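Local coordinates for 1-pyrroline-5-carboxylate dehydrogenase (Thermus thermophilus, PDB 1UZB), which probably catalyses the NAD(P)-dependent oxidation of glutamate semialdehyde, the open form of 1-pyrroline-5-carboxylate, to glutamate, at residues L40-E45 with V232-P237; Q384-G389 with V403-P408; N167-V172 with L507-V512. One frame throughout, in Å; residues are numbered along the deposited sequence.

Interaction 1. Residues L40-E45 with V232-P237; sequences LYIGGE and VVNFLP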
ATOM      1  N   LEU A  40     -29.276  11.423 -38.007  1.00  9.47           N
ATOM      2  CA  LEU A  40     -29.315  10.924 -36.639  1.00  9.37           C
ATOM      3  C   LEU A  40     -28.356   9.733 -36.645  1.00  8.57           C
ATOM      4  O   LEU A  40     -27.951   9.271 -37.709  1.00  7.61           O
ATOM      5  CB  LEU A  40     -30.716  10.409 -36.286  1.00 10.23           C
ATOM      6  CG  LEU A  40     -31.943  11.289 -36.554  1.00 10.86           C
ATOM      7  CD1 LEU A  40     -33.219  10.526 -36.200  1.00 10.09           C
ATOM      8  CD2 LEU A  40     -31.844  12.565 -35.739  1.00  9.74           C
ATOM      9  N   TYR A  41     -27.980   9.242 -35.471  1.00  8.54           N
ATOM     10  CA  TYR A  41     -27.117   8.071 -35.398  1.00  8.03           C
ATOM     11  C   TYR A  41     -27.824   7.102 -34.461  1.00  8.89           C
ATOM     12  O   TYR A  41     -27.927   7.345 -33.257  1.00  8.84           O
ATOM     13  CB  TYR A  41     -25.731   8.420 -34.849  1.00  7.76           C
ATOM     14  CG  TYR A  41     -24.735   7.278 -34.943  1.00  8.33           C
ATOM     15  CD1 TYR A  41     -24.084   6.986 -36.146  1.00  7.80           C
ATOM     16  CD2 TYR A  41     -24.443   6.487 -33.830  1.00  6.75           C
ATOM     17  CE1 TYR A  41     -23.163   5.937 -36.233  1.00  8.46           C
ATOM     18  CE2 TYR A  41     -23.531   5.439 -33.909  1.00  8.33           C
ATOM     19  CZ  TYR A  41     -22.893   5.169 -35.108  1.00  8.21           C
ATOM     20  OH  TYR A  41     -21.977   4.144 -35.175  1.00  8.09           O
ATOM     21  N   ILE A  42     -28.333   6.013 -35.026  1.00  8.44           N
ATOM     22  CA  ILE A  42     -29.066   5.017 -34.259  1.00  9.39           C
ATOM     23  C   ILE A  42     -28.607   3.615 -34.621  1.00  9.41           C
ATOM     24  O   ILE A  42     -28.483   3.284 -35.797  1.00  9.13           O
ATOM     25  CB  ILE A  42     -30.582   5.107 -34.547  1.00  9.27           C
ATOM     26  CG1 ILE A  42     -31.094   6.514 -34.235  1.00  9.99           C
ATOM     27  CG2 ILE A  42     -31.328   4.066 -33.723  1.00 11.45           C
ATOM     28  CD1 ILE A  42     -32.527   6.761 -34.675  1.00 11.01           C
ATOM     29  N   GLY A  43     -28.360   2.792 -33.611  1.00  8.73           N
ATOM     30  CA  GLY A  43     -27.943   1.427 -33.862  1.00  9.16           C
ATOM     31  C   GLY A  43     -26.748   1.253 -34.780  1.00  9.47           C
ATOM     32  O   GLY A  43     -26.744   0.369 -35.639  1.00 10.50           O
ATOM     33  N   GLY A  44     -25.738   2.100 -34.613  1.00 10.68           N
ATOM     34  CA  GLY A  44     -24.533   1.988 -35.413  1.00 11.19           C
ATOM     35  C   GLY A  44     -24.564   2.534 -36.826  1.00 12.53           C
ATOM     36  O   GLY A  44     -23.607   2.349 -37.577  1.00 13.29           O
ATOM     37  N   GLU A  45     -25.648   3.206 -37.200  1.00 12.54           N
ATOM     38  CA  GLU A  45     -25.745   3.762 -38.545  1.00 13.05           C
ATOM     39  C   GLU A  45     -26.393   5.139 -38.565  1.00 12.26           C
ATOM     40  O   GLU A  45     -27.195   5.477 -37.692  1.00 10.86           O
ATOM     41  CB  GLU A  45     -26.540   2.818 -39.452  1.00 17.08           C
ATOM     42  CG  GLU A  45     -27.945   2.519 -38.955  1.00 20.74           C
ATOM     43  CD  GLU A  45     -28.742   1.655 -39.919  1.00 24.23           C
ATOM     44  OE1 GLU A  45     -29.870   1.256 -39.563  1.00 26.43           O
ATOM     45  OE2 GLU A  45     -28.243   1.379 -41.032  1.00 26.97           O
ATOM     46  N   VAL A 232     -24.725   1.237 -28.606  1.00  6.57           N
ATOM     47  CA  VAL A 232     -24.099   1.696 -27.368  1.00  5.30           C
ATOM     48  C   VAL A 232     -24.263   3.206 -27.174  1.00  6.72           C
ATOM     49  O   VAL A 232     -24.540   3.661 -26.064  1.00  6.26           O
ATOM     50  CB  VAL A 232     -22.615   1.270 -27.323  1.00  3.93           C
ATOM     51  CG1 VAL A 232     -21.933   1.846 -26.094  1.00  4.78           C
ATOM     52  CG2 VAL A 232     -22.532  -0.251 -27.287  1.00  7.05           C
ATOM     53  N   VAL A 233     -24.097   3.975 -28.248  1.00  5.51           N
ATOM     54  CA  VAL A 233     -24.300   5.424 -28.204  1.00  5.74           C
ATOM     55  C   VAL A 233     -25.185   5.809 -29.388  1.00  5.48           C
ATOM     56  O   VAL A 233     -24.971   5.346 -30.520  1.00  6.57           O
ATOM     57  CB  VAL A 233     -22.974   6.233 -28.260  1.00  6.30           C
ATOM     58  CG1 VAL A 233     -22.205   6.063 -26.949  1.00  6.96           C
ATOM     59  CG2 VAL A 233     -22.135   5.806 -29.451  1.00  7.19           C
ATOM     60  N   ASN A 234     -26.177   6.652 -29.119  1.00  5.98           N
ATOM     61  CA  ASN A 234     -27.129   7.081 -30.136  1.00  5.96           C
ATOM     62  C   ASN A 234     -27.301   8.596 -30.074  1.00  6.63           C
ATOM     63  O   ASN A 234     -27.335   9.190 -28.993  1.00  7.24           O
ATOM     64  CB  ASN A 234     -28.455   6.350 -29.911  1.00  7.67           C
ATOM     65  CG  ASN A 234     -28.272   4.837 -29.849  1.00  6.27           C
ATOM     66  OD1 ASN A 234     -28.236   4.153 -30.875  1.00  6.84           O
ATOM     67  ND2 ASN A 234     -28.125   4.314 -28.638  1.00  6.59           N
ATOM     68  N   PHE A 235     -27.411   9.202 -31.253  1.00  7.40           N
ATOM     69  CA  PHE A 235     -27.514  10.649 -31.432  1.00  6.88           C
ATOM     70  C   PHE A 235     -28.900  11.061 -31.921  1.00  7.27           C
ATOM     71  O   PHE A 235     -29.286  10.728 -33.045  1.00  7.11           O
ATOM     72  CB  PHE A 235     -26.435  11.052 -32.445  1.00  8.20           C
ATOM     73  CG  PHE A 235     -26.388  12.517 -32.768  1.00  7.04           C
ATOM     74  CD1 PHE A 235     -26.561  12.946 -34.080  1.00  7.33           C
ATOM     75  CD2 PHE A 235     -26.102  13.461 -31.789  1.00  7.73           C
ATOM     76  CE1 PHE A 235     -26.443  14.286 -34.416  1.00  7.21           C
ATOM     77  CE2 PHE A 235     -25.982  14.810 -32.116  1.00  8.54           C
ATOM     78  CZ  PHE A 235     -26.153  15.221 -33.434  1.00  6.87           C
ATOM     79  N   LEU A 236     -29.633  11.797 -31.085  1.00  6.67           N
ATOM     80  CA  LEU A 236     -30.986  12.229 -31.419  1.00  7.71           C
ATOM     81  C   LEU A 236     -31.285  13.720 -31.332  1.00  9.01           C
ATOM     82  O   LEU A 236     -31.968  14.176 -30.408  1.00  9.21           O
ATOM     83  CB  LEU A 236     -32.009  11.486 -30.552  1.00  9.24           C
ATOM     84  CG  LEU A 236     -32.150   9.969 -30.702  1.00 10.20           C
ATOM     85  CD1 LEU A 236     -33.336   9.489 -29.874  1.00 12.46           C
ATOM     86  CD2 LEU A 236     -32.357   9.607 -32.165  1.00 11.88           C
ATOM     87  N   PRO A 237     -30.767  14.508 -32.283  1.00  9.02           N
ATOM     88  CA  PRO A 237     -31.046  15.947 -32.247  1.00  9.72           C
ATOM     89  C   PRO A 237     -32.552  16.139 -32.441  1.00 11.37           C
ATOM     90  O   PRO A 237     -33.186  15.382 -33.183  1.00 11.08           O
ATOM     91  CB  PRO A 237     -30.227  16.490 -33.419  1.00  9.54           C
ATOM     92  CG  PRO A 237     -30.122  15.304 -34.356  1.00  9.26           C
ATOM     93  CD  PRO A 237     -29.875  14.164 -33.402  1.00  9.20           C
TER
HETATM   94  O   HOH W   1     -25.353   3.167 -32.119  1.00 11.11           O
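The Tyr41 ring takes the carbonyl oxygen of Val233 at its edge, in plane, with Tyr41 CD2 3.5 Å from Val233 O; over one face, toward the rim, lies the backbone N of Glu45, from the turn that follows. The Phe235 ring carries Pro237 CD on one face, near the rim, and has Tyr41 N at its edge. Both aromatic side chains leave the backbone with CG anti to N (chi1 -172° for Tyr41, 180° for Phe235), and their CB atoms meet 3.6 Å apart. This is the hydrogen-bonded pair of a single antiparallel bridge: Tyr41 N donates to Phe235 O at 3.1 Å, and Phe235 N to Tyr41 O at 2.8 Å. Leu40 and Ile42 point to the other side. There Ile42 CD1 packs 3.8 Å from Leu236 CD2, the two side chains at about a right angle, while Leu40 CD2 presses unusually close to Pro237 CD, at 3.4 Å.

The type I' turn from Ile42 to Glu45 is held by the opposite strand. Asn234 OD1 accepts from Gly43 N at 3.1 Å, nearly straight in line with its C=O, and a water accepts from Gly44 N within hydrogen-bonding distance of Val233 O. Asn234 ND2 bonds to Gly231 O and Val204 O, and Tyr41 OH to His224 ND1. With both ends of its amide engaged, buried Asn234 has its flip fixed and ties the turn to strands 203-207 and 233-235, so that polar groups as well as apolar packing join the N-terminal sheet to the larger one.

Interaction 2. Residues Q384-G389 with V403-P408; sequences QLVLGG and VFTEVP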
ATOM      1  N   GLN A 384     -27.565  50.283 -10.179  1.00  9.13           N
ATOM      2  CA  GLN A 384     -27.076  51.401 -10.980  1.00 10.23           C
ATOM      3  C   GLN A 384     -26.215  50.911 -12.140  1.00  9.79           C
ATOM      4  O   GLN A 384     -25.154  50.322 -11.929  1.00  8.88           O
ATOM      5  CB  GLN A 384     -26.248  52.357 -10.117  1.00 12.22           C
ATOM      6  CG  GLN A 384     -25.747  53.582 -10.876  1.00 14.43           C
ATOM      7  CD  GLN A 384     -24.635  54.320 -10.155  1.00 17.45           C
ATOM      8  OE1 GLN A 384     -24.206  55.392 -10.584  1.00 20.20           O
ATOM      9  NE2 GLN A 384     -24.153  53.744  -9.062  1.00 19.23           N
ATOM     10  N   LEU A 385     -26.671  51.152 -13.364  1.00  8.93           N
ATOM     11  CA  LEU A 385     -25.920  50.745 -14.544  1.00 10.02           C
ATOM     12  C   LEU A 385     -24.697  51.645 -14.669  1.00 10.73           C
ATOM     13  O   LEU A 385     -24.828  52.868 -14.741  1.00 10.87           O
ATOM     14  CB  LEU A 385     -26.789  50.879 -15.799  1.00  9.64           C
ATOM     15  CG  LEU A 385     -26.139  50.470 -17.123  1.00  9.28           C
ATOM     16  CD1 LEU A 385     -25.831  48.979 -17.106  1.00 10.16           C
ATOM     17  CD2 LEU A 385     -27.076  50.812 -18.276  1.00 11.85           C
ATOM     18  N   VAL A 386     -23.507  51.050 -14.693  1.00 10.13           N
ATOM     19  CA  VAL A 386     -22.283  51.837 -14.809  1.00 10.53           C
ATOM     20  C   VAL A 386     -21.417  51.465 -16.011  1.00  9.97           C
ATOM     21  O   VAL A 386     -20.382  52.085 -16.245  1.00 12.76           O
ATOM     22  CB  VAL A 386     -21.425  51.749 -13.525  1.00 10.92           C
ATOM     23  CG1 VAL A 386     -22.135  52.457 -12.375  1.00 12.09           C
ATOM     24  CG2 VAL A 386     -21.154  50.297 -13.172  1.00 11.52           C
ATOM     25  N   LEU A 387     -21.834  50.452 -16.765  1.00  9.20           N
ATOM     26  CA  LEU A 387     -21.102  50.037 -17.961  1.00  9.30           C
ATOM     27  C   LEU A 387     -21.962  49.172 -18.872  1.00  8.95           C
ATOM     28  O   LEU A 387     -22.687  48.293 -18.405  1.00  9.03           O
ATOM     29  CB  LEU A 387     -19.827  49.264 -17.594  1.00 10.25           C
ATOM     30  CG  LEU A 387     -18.958  48.906 -18.808  1.00 11.57           C
ATOM     31  CD1 LEU A 387     -18.385  50.178 -19.419  1.00 13.38           C
ATOM     32  CD2 LEU A 387     -17.836  47.971 -18.396  1.00 10.80           C
ATOM     33  N   GLY A 388     -21.880  49.434 -20.173  1.00  9.79           N
ATOM     34  CA  GLY A 388     -22.630  48.660 -21.151  1.00 10.85           C
ATOM     35  C   GLY A 388     -24.135  48.752 -21.021  1.00 11.22           C
ATOM     36  O   GLY A 388     -24.695  49.845 -20.926  1.00 12.90           O
ATOM     37  N   GLY A 389     -24.796  47.597 -21.040  1.00 11.40           N
ATOM     38  CA  GLY A 389     -26.239  47.568 -20.906  1.00 13.02           C
ATOM     39  C   GLY A 389     -26.999  47.691 -22.211  1.00 13.93           C
ATOM     40  O   GLY A 389     -28.163  48.098 -22.216  1.00 15.32           O
ATOM     41  N   VAL A 403     -22.217  46.103 -16.429  1.00  6.86           N
ATOM     42  CA  VAL A 403     -21.983  46.145 -14.994  1.00  7.55           C
ATOM     43  C   VAL A 403     -23.012  47.005 -14.273  1.00  6.80           C
ATOM     44  O   VAL A 403     -23.287  48.141 -14.675  1.00  6.51           O
ATOM     45  CB  VAL A 403     -20.588  46.723 -14.649  1.00  6.12           C
ATOM     46  CG1 VAL A 403     -20.387  46.732 -13.134  1.00  7.69           C
ATOM     47  CG2 VAL A 403     -19.500  45.902 -15.316  1.00  8.34           C
ATOM     48  N   PHE A 404     -23.600  46.440 -13.224  1.00  6.37           N
ATOM     49  CA  PHE A 404     -24.545  47.162 -12.378  1.00  5.97           C
ATOM     50  C   PHE A 404     -23.879  47.209 -11.013  1.00  7.44           C
ATOM     51  O   PHE A 404     -23.250  46.231 -10.597  1.00  7.33           O
ATOM     52  CB  PHE A 404     -25.874  46.418 -12.220  1.00  6.44           C
ATOM     53  CG  PHE A 404     -26.760  46.459 -13.434  1.00  7.30           C
ATOM     54  CD1 PHE A 404     -26.750  45.420 -14.357  1.00  9.09           C
ATOM     55  CD2 PHE A 404     -27.628  47.529 -13.638  1.00  7.03           C
ATOM     56  CE1 PHE A 404     -27.594  45.439 -15.467  1.00  7.87           C
ATOM     57  CE2 PHE A 404     -28.476  47.561 -14.746  1.00  8.78           C
ATOM     58  CZ  PHE A 404     -28.460  46.514 -15.661  1.00  8.84           C
ATOM     59  N   THR A 405     -23.991  48.331 -10.313  1.00  6.68           N
ATOM     60  CA  THR A 405     -23.403  48.405  -8.985  1.00  7.70           C
ATOM     61  C   THR A 405     -24.439  48.836  -7.947  1.00  7.69           C
ATOM     62  O   THR A 405     -25.571  49.186  -8.298  1.00  7.79           O
ATOM     63  CB  THR A 405     -22.168  49.334  -8.955  1.00  8.78           C
ATOM     64  OG1 THR A 405     -21.464  49.130  -7.725  1.00  9.09           O
ATOM     65  CG2 THR A 405     -22.569  50.795  -9.085  1.00 10.06           C
ATOM     66  N   GLU A 406     -24.047  48.797  -6.675  1.00  7.34           N
ATOM     67  CA  GLU A 406     -24.942  49.125  -5.561  1.00  8.28           C
ATOM     68  C   GLU A 406     -26.209  48.274  -5.695  1.00  8.51           C
ATOM     69  O   GLU A 406     -27.320  48.722  -5.406  1.00  9.92           O
ATOM     70  CB  GLU A 406     -25.302  50.617  -5.557  1.00 10.69           C
ATOM     71  CG  GLU A 406     -24.128  51.580  -5.309  1.00 11.76           C
ATOM     72  CD  GLU A 406     -23.552  51.516  -3.897  1.00 14.71           C
ATOM     73  OE1 GLU A 406     -24.206  50.958  -2.991  1.00 15.28           O
ATOM     74  OE2 GLU A 406     -22.439  52.047  -3.688  1.00 16.70           O
ATOM     75  N   VAL A 407     -26.027  47.031  -6.124  1.00  7.33           N
ATOM     76  CA  VAL A 407     -27.146  46.120  -6.309  1.00  7.39           C
ATOM     77  C   VAL A 407     -27.602  45.483  -4.999  1.00  7.83           C
ATOM     78  O   VAL A 407     -26.788  44.958  -4.239  1.00  8.28           O
ATOM     79  CB  VAL A 407     -26.779  44.987  -7.293  1.00  7.02           C
ATOM     80  CG1 VAL A 407     -27.979  44.081  -7.508  1.00  8.12           C
ATOM     81  CG2 VAL A 407     -26.307  45.571  -8.613  1.00  8.29           C
ATOM     82  N   PRO A 408     -28.912  45.541  -4.707  1.00  8.45           N
ATOM     83  CA  PRO A 408     -29.412  44.936  -3.468  1.00  7.39           C
ATOM     84  C   PRO A 408     -29.231  43.423  -3.560  1.00  8.48           C
ATOM     85  O   PRO A 408     -29.507  42.826  -4.601  1.00  8.49           O
ATOM     86  CB  PRO A 408     -30.885  45.335  -3.457  1.00  9.42           C
ATOM     87  CG  PRO A 408     -30.880  46.647  -4.175  1.00  9.12           C
ATOM     88  CD  PRO A 408     -29.948  46.375  -5.338  1.00  9.26           C
TER
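Leu385 lies across one face of the Phe404 ring, the two side chains meeting at a slant. Its CD1 methyl sits 4.0 Å from the ring centroid and 18° off the normal, a CH-pi contact displaced somewhat toward the rim and reached with Leu385 CG anti to the backbone N (chi1 -179°). The pair is non-hydrogen-bonded, which lets the backbones close to a CA-CA distance of 4.4 Å between Leu385 and Phe404.

Gln384, Leu387, Val403 and Thr405 occupy the opposite face of the sheet. Gln384 and Thr405 run side by side in the same direction: the extended amide chain brings Gln384 NE2 to 3.3 Å from the methyl Thr405 CG2. That methyl stands between Thr405 N and its carbonyl carbon, and Val386 CG1 meets it at 3.7 Å from roughly a right angle. The hydroxyl Thr405 OG1 bonds instead to Tyr335 of helix 332-346. Val403 is gripped by two residues at once, its CG1 3.6 Å from Val386 CG2 and its CB against Leu387 CB.

The backbone explains this doubling. Val386 N gives a straight bond to Val403 O at 2.9 Å, whereas Leu387 N reaches the same oxygen only weakly; Leu387 O then accepts from Val403 N. Gln384 and Thr405 exchange two further bonds. With Val386 and Leu387 both set against Val403, the arrangement is a classic beta bulge, here in the outermost strand 384-387, added antiparallel to an otherwise parallel sheet of an aldehyde dehydrogenase alpha/beta domain.

Interaction 3. Residues N167-V172 with L507-V512; sequences NESFYV and LEMKAV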
ATOM      1  N   ASN A 167     -17.575 -14.534  -0.197  1.00  5.71           N
ATOM      2  CA  ASN A 167     -18.491 -13.406  -0.283  1.00  5.79           C
ATOM      3  C   ASN A 167     -17.879 -12.411  -1.234  1.00  7.20           C
ATOM      4  O   ASN A 167     -16.841 -11.812  -0.955  1.00  7.97           O
ATOM      5  CB  ASN A 167     -18.724 -12.807   1.101  1.00  5.56           C
ATOM      6  CG  ASN A 167     -19.706 -13.623   1.909  1.00  6.00           C
ATOM      7  OD1 ASN A 167     -20.908 -13.583   1.656  1.00  5.29           O
ATOM      8  ND2 ASN A 167     -19.202 -14.393   2.866  1.00  6.94           N
ATOM      9  N   GLU A 168     -18.535 -12.252  -2.372  1.00  6.07           N
ATOM     10  CA  GLU A 168     -18.051 -11.389  -3.431  1.00  5.93           C
ATOM     11  C   GLU A 168     -19.062 -10.331  -3.832  1.00  5.24           C
ATOM     12  O   GLU A 168     -20.169 -10.656  -4.255  1.00  7.53           O
ATOM     13  CB  GLU A 168     -17.722 -12.268  -4.636  1.00  7.16           C
ATOM     14  CG  GLU A 168     -17.050 -11.582  -5.798  1.00  7.52           C
ATOM     15  CD  GLU A 168     -16.840 -12.544  -6.944  1.00  8.13           C
ATOM     16  OE1 GLU A 168     -17.807 -12.795  -7.692  1.00  8.35           O
ATOM     17  OE2 GLU A 168     -15.715 -13.070  -7.076  1.00  9.62           O
ATOM     18  N   SER A 169     -18.682  -9.068  -3.682  1.00  4.94           N
ATOM     19  CA  SER A 169     -19.541  -7.960  -4.075  1.00  5.51           C
ATOM     20  C   SER A 169     -18.885  -7.250  -5.253  1.00  4.24           C
ATOM     21  O   SER A 169     -17.660  -7.061  -5.288  1.00  5.83           O
ATOM     22  CB  SER A 169     -19.758  -6.997  -2.908  1.00  4.33           C
ATOM     23  OG  SER A 169     -20.708  -7.538  -2.004  1.00  5.36           O
ATOM     24  N   PHE A 170     -19.700  -6.871  -6.230  1.00  4.52           N
ATOM     25  CA  PHE A 170     -19.189  -6.220  -7.423  1.00  4.97           C
ATOM     26  C   PHE A 170     -20.219  -5.296  -8.049  1.00  4.91           C
ATOM     27  O   PHE A 170     -21.417  -5.395  -7.776  1.00  5.26           O
ATOM     28  CB  PHE A 170     -18.736  -7.273  -8.448  1.00  5.54           C
ATOM     29  CG  PHE A 170     -19.782  -8.308  -8.774  1.00  5.14           C
ATOM     30  CD1 PHE A 170     -19.902  -9.472  -8.015  1.00  4.98           C
ATOM     31  CD2 PHE A 170     -20.635  -8.127  -9.854  1.00  5.30           C
ATOM     32  CE1 PHE A 170     -20.859 -10.440  -8.336  1.00  7.36           C
ATOM     33  CE2 PHE A 170     -21.591  -9.087 -10.179  1.00  6.82           C
ATOM     34  CZ  PHE A 170     -21.701 -10.246  -9.420  1.00  6.64           C
ATOM     35  N   TYR A 171     -19.738  -4.394  -8.895  1.00  4.78           N
ATOM     36  CA  TYR A 171     -20.601  -3.441  -9.566  1.00  5.56           C
ATOM     37  C   TYR A 171     -21.026  -3.886 -10.951  1.00  5.53           C
ATOM     38  O   TYR A 171     -20.308  -4.615 -11.645  1.00  6.73           O
ATOM     39  CB  TYR A 171     -19.908  -2.083  -9.683  1.00  5.70           C
ATOM     40  CG  TYR A 171     -19.543  -1.481  -8.355  1.00  6.13           C
ATOM     41  CD1 TYR A 171     -18.214  -1.401  -7.946  1.00  5.73           C
ATOM     42  CD2 TYR A 171     -20.531  -1.006  -7.496  1.00  6.59           C
ATOM     43  CE1 TYR A 171     -17.876  -0.865  -6.707  1.00  6.68           C
ATOM     44  CE2 TYR A 171     -20.206  -0.468  -6.256  1.00  7.29           C
ATOM     45  CZ  TYR A 171     -18.877  -0.400  -5.870  1.00  7.53           C
ATOM     46  OH  TYR A 171     -18.548   0.133  -4.646  1.00  9.61           O
ATOM     47  N   VAL A 172     -22.212  -3.439 -11.339  1.00  5.37           N
ATOM     48  CA  VAL A 172     -22.741  -3.733 -12.654  1.00  6.35           C
ATOM     49  C   VAL A 172     -23.447  -2.482 -13.158  1.00  5.67           C
ATOM     50  O   VAL A 172     -23.988  -1.700 -12.372  1.00  5.13           O
ATOM     51  CB  VAL A 172     -23.704  -4.932 -12.608  1.00  8.16           C
ATOM     52  CG1 VAL A 172     -22.956  -6.136 -12.070  1.00 11.17           C
ATOM     53  CG2 VAL A 172     -24.906  -4.629 -11.728  1.00  9.35           C
ATOM     54  N   LEU A 507     -23.720   2.853 -11.638  1.00  4.53           N
ATOM     55  CA  LEU A 507     -23.525   1.457 -11.269  1.00  4.72           C
ATOM     56  C   LEU A 507     -24.395   1.069 -10.081  1.00  4.08           C
ATOM     57  O   LEU A 507     -24.788   1.919  -9.279  1.00  5.11           O
ATOM     58  CB  LEU A 507     -22.067   1.224 -10.860  1.00  6.00           C
ATOM     59  CG  LEU A 507     -20.983   1.438 -11.912  1.00  4.69           C
ATOM     60  CD1 LEU A 507     -19.621   1.521 -11.237  1.00  6.53           C
ATOM     61  CD2 LEU A 507     -21.022   0.299 -12.921  1.00  6.94           C
ATOM     62  N   GLU A 508     -24.702  -0.219  -9.988  1.00  4.83           N
ATOM     63  CA  GLU A 508     -25.432  -0.750  -8.849  1.00  5.95           C
ATOM     64  C   GLU A 508     -24.579  -1.920  -8.357  1.00  6.34           C
ATOM     65  O   GLU A 508     -23.731  -2.426  -9.100  1.00  7.76           O
ATOM     66  CB  GLU A 508     -26.874  -1.157  -9.215  1.00  8.07           C
ATOM     67  CG  GLU A 508     -27.083  -2.072 -10.406  1.00  8.69           C
ATOM     68  CD  GLU A 508     -28.561  -2.168 -10.779  1.00  9.36           C
ATOM     69  OE1 GLU A 508     -29.401  -1.621 -10.031  1.00 10.70           O
ATOM     70  OE2 GLU A 508     -28.887  -2.789 -11.813  1.00 12.20           O
ATOM     71  N   MET A 509     -24.769  -2.329  -7.107  1.00  4.16           N
ATOM     72  CA  MET A 509     -23.955  -3.393  -6.528  1.00  5.07           C
ATOM     73  C   MET A 509     -24.690  -4.696  -6.264  1.00  4.64           C
ATOM     74  O   MET A 509     -25.839  -4.698  -5.823  1.00  5.73           O
ATOM     75  CB  MET A 509     -23.339  -2.907  -5.212  1.00  4.95           C
ATOM     76  CG  MET A 509     -22.257  -3.828  -4.655  1.00  5.90           C
ATOM     77  SD  MET A 509     -21.888  -3.574  -2.896  1.00  6.48           S
ATOM     78  CE  MET A 509     -21.329  -1.882  -2.885  1.00  9.65           C
ATOM     79  N   LYS A 510     -23.998  -5.804  -6.523  1.00  5.05           N
ATOM     80  CA  LYS A 510     -24.535  -7.136  -6.281  1.00  5.35           C
ATOM     81  C   LYS A 510     -23.601  -7.844  -5.295  1.00  5.54           C
ATOM     82  O   LYS A 510     -22.379  -7.704  -5.381  1.00  5.30           O
ATOM     83  CB  LYS A 510     -24.609  -7.931  -7.589  1.00  5.45           C
ATOM     84  CG  LYS A 510     -25.287  -9.292  -7.455  1.00  5.90           C
ATOM     85  CD  LYS A 510     -25.464  -9.957  -8.814  1.00  6.15           C
ATOM     86  CE  LYS A 510     -26.242 -11.253  -8.686  1.00  6.19           C
ATOM     87  NZ  LYS A 510     -26.435 -11.911 -10.005  1.00  6.96           N
ATOM     88  N   ALA A 511     -24.177  -8.584  -4.353  1.00  4.83           N
ATOM     89  CA  ALA A 511     -23.402  -9.331  -3.363  1.00  4.49           C
ATOM     90  C   ALA A 511     -23.766 -10.802  -3.507  1.00  5.14           C
ATOM     91  O   ALA A 511     -24.936 -11.176  -3.376  1.00  5.23           O
ATOM     92  CB  ALA A 511     -23.726  -8.844  -1.955  1.00  5.39           C
ATOM     93  N   VAL A 512     -22.767 -11.633  -3.783  1.00  5.16           N
ATOM     94  CA  VAL A 512     -22.992 -13.060  -3.973  1.00  5.71           C
ATOM     95  C   VAL A 512     -22.176 -13.887  -2.989  1.00  6.43           C
ATOM     96  O   VAL A 512     -20.955 -13.752  -2.901  1.00  6.44           O
ATOM     97  CB  VAL A 512     -22.627 -13.472  -5.406  1.00  5.38           C
ATOM     98  CG1 VAL A 512     -22.964 -14.935  -5.634  1.00  6.59           C
ATOM     99  CG2 VAL A 512     -23.380 -12.590  -6.395  1.00  5.94           C
TER
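Six backbone hydrogen bonds zip Glu168, Phe170 and Val172 to Val512, Lys510 and Glu508 in antiparallel order. Each pair exchanges two bonds; the shortest is Val512 N to Glu168 O at 2.8 Å, and that from Glu168 N to Val512 O is nearly straight (175°). Between them CA-H groups fill in, as where Ser169 CA approaches Lys510 O at 3.1 Å.

The polar ends turn to other partners. Glu168 OE1 is hydrogen-bonded to Tyr154 of its own chain and forms a salt bridge with Arg461 of the second subunit; OE2 forms another with Arg100 of the third subunit. Lys510 NZ bonds to the carbonyl oxygens of Arg461 and Phe464 of the second subunit, and Tyr171 OH to Asp501 of that subunit.

The extended Lys510 chain lies alongside Phe170, its CD 3.8 Å from ring atom CZ. That ring also has Lys510 O over one face, toward the rim, and Val512 CG2 3.8 Å from its CE1. Phe170 CG is tucked between the backbone N and carbonyl carbon (chi1 53°), carrying the ring in over the neighbouring strand. On the same face Val172 CG2 rests 3.6 Å from Glu508 CG. On the other, Met509 bends at its thioether to set CE 3.8 Å from Tyr171 CE2, and Ser169 OG touches the Ala511 methyl.

The paired backbone amides and carbonyls satisfy one another, while burial of Glu168 and Lys510 is probably offset by partners mostly on other subunits. Ala511 and Val512 extend the sheet into a parallel strand of the second subunit, consistent with this family's oligomerisation arm.

Interactions 1 and 3 both reach the six-stranded sheet, through strand 233-235 in one and strands 165-180 and 507-515 in the other, yet their centres lie about 30 Å apart without touching. Interaction 2 belongs to the separate seven-stranded sheet, its centre about 46 Å from that of interaction 1 and about 55 Å from that of interaction 3, across the centre of the chain from both. Along the sequence, interaction 1 closes before interaction 2 opens, its segments alternate with those of interaction 3, and interaction 2 is nested within the loop of interaction 3. The C-terminal strand returns past the domain of interaction 2 to the earlier sheet, where interaction 3 faces neighbouring subunits.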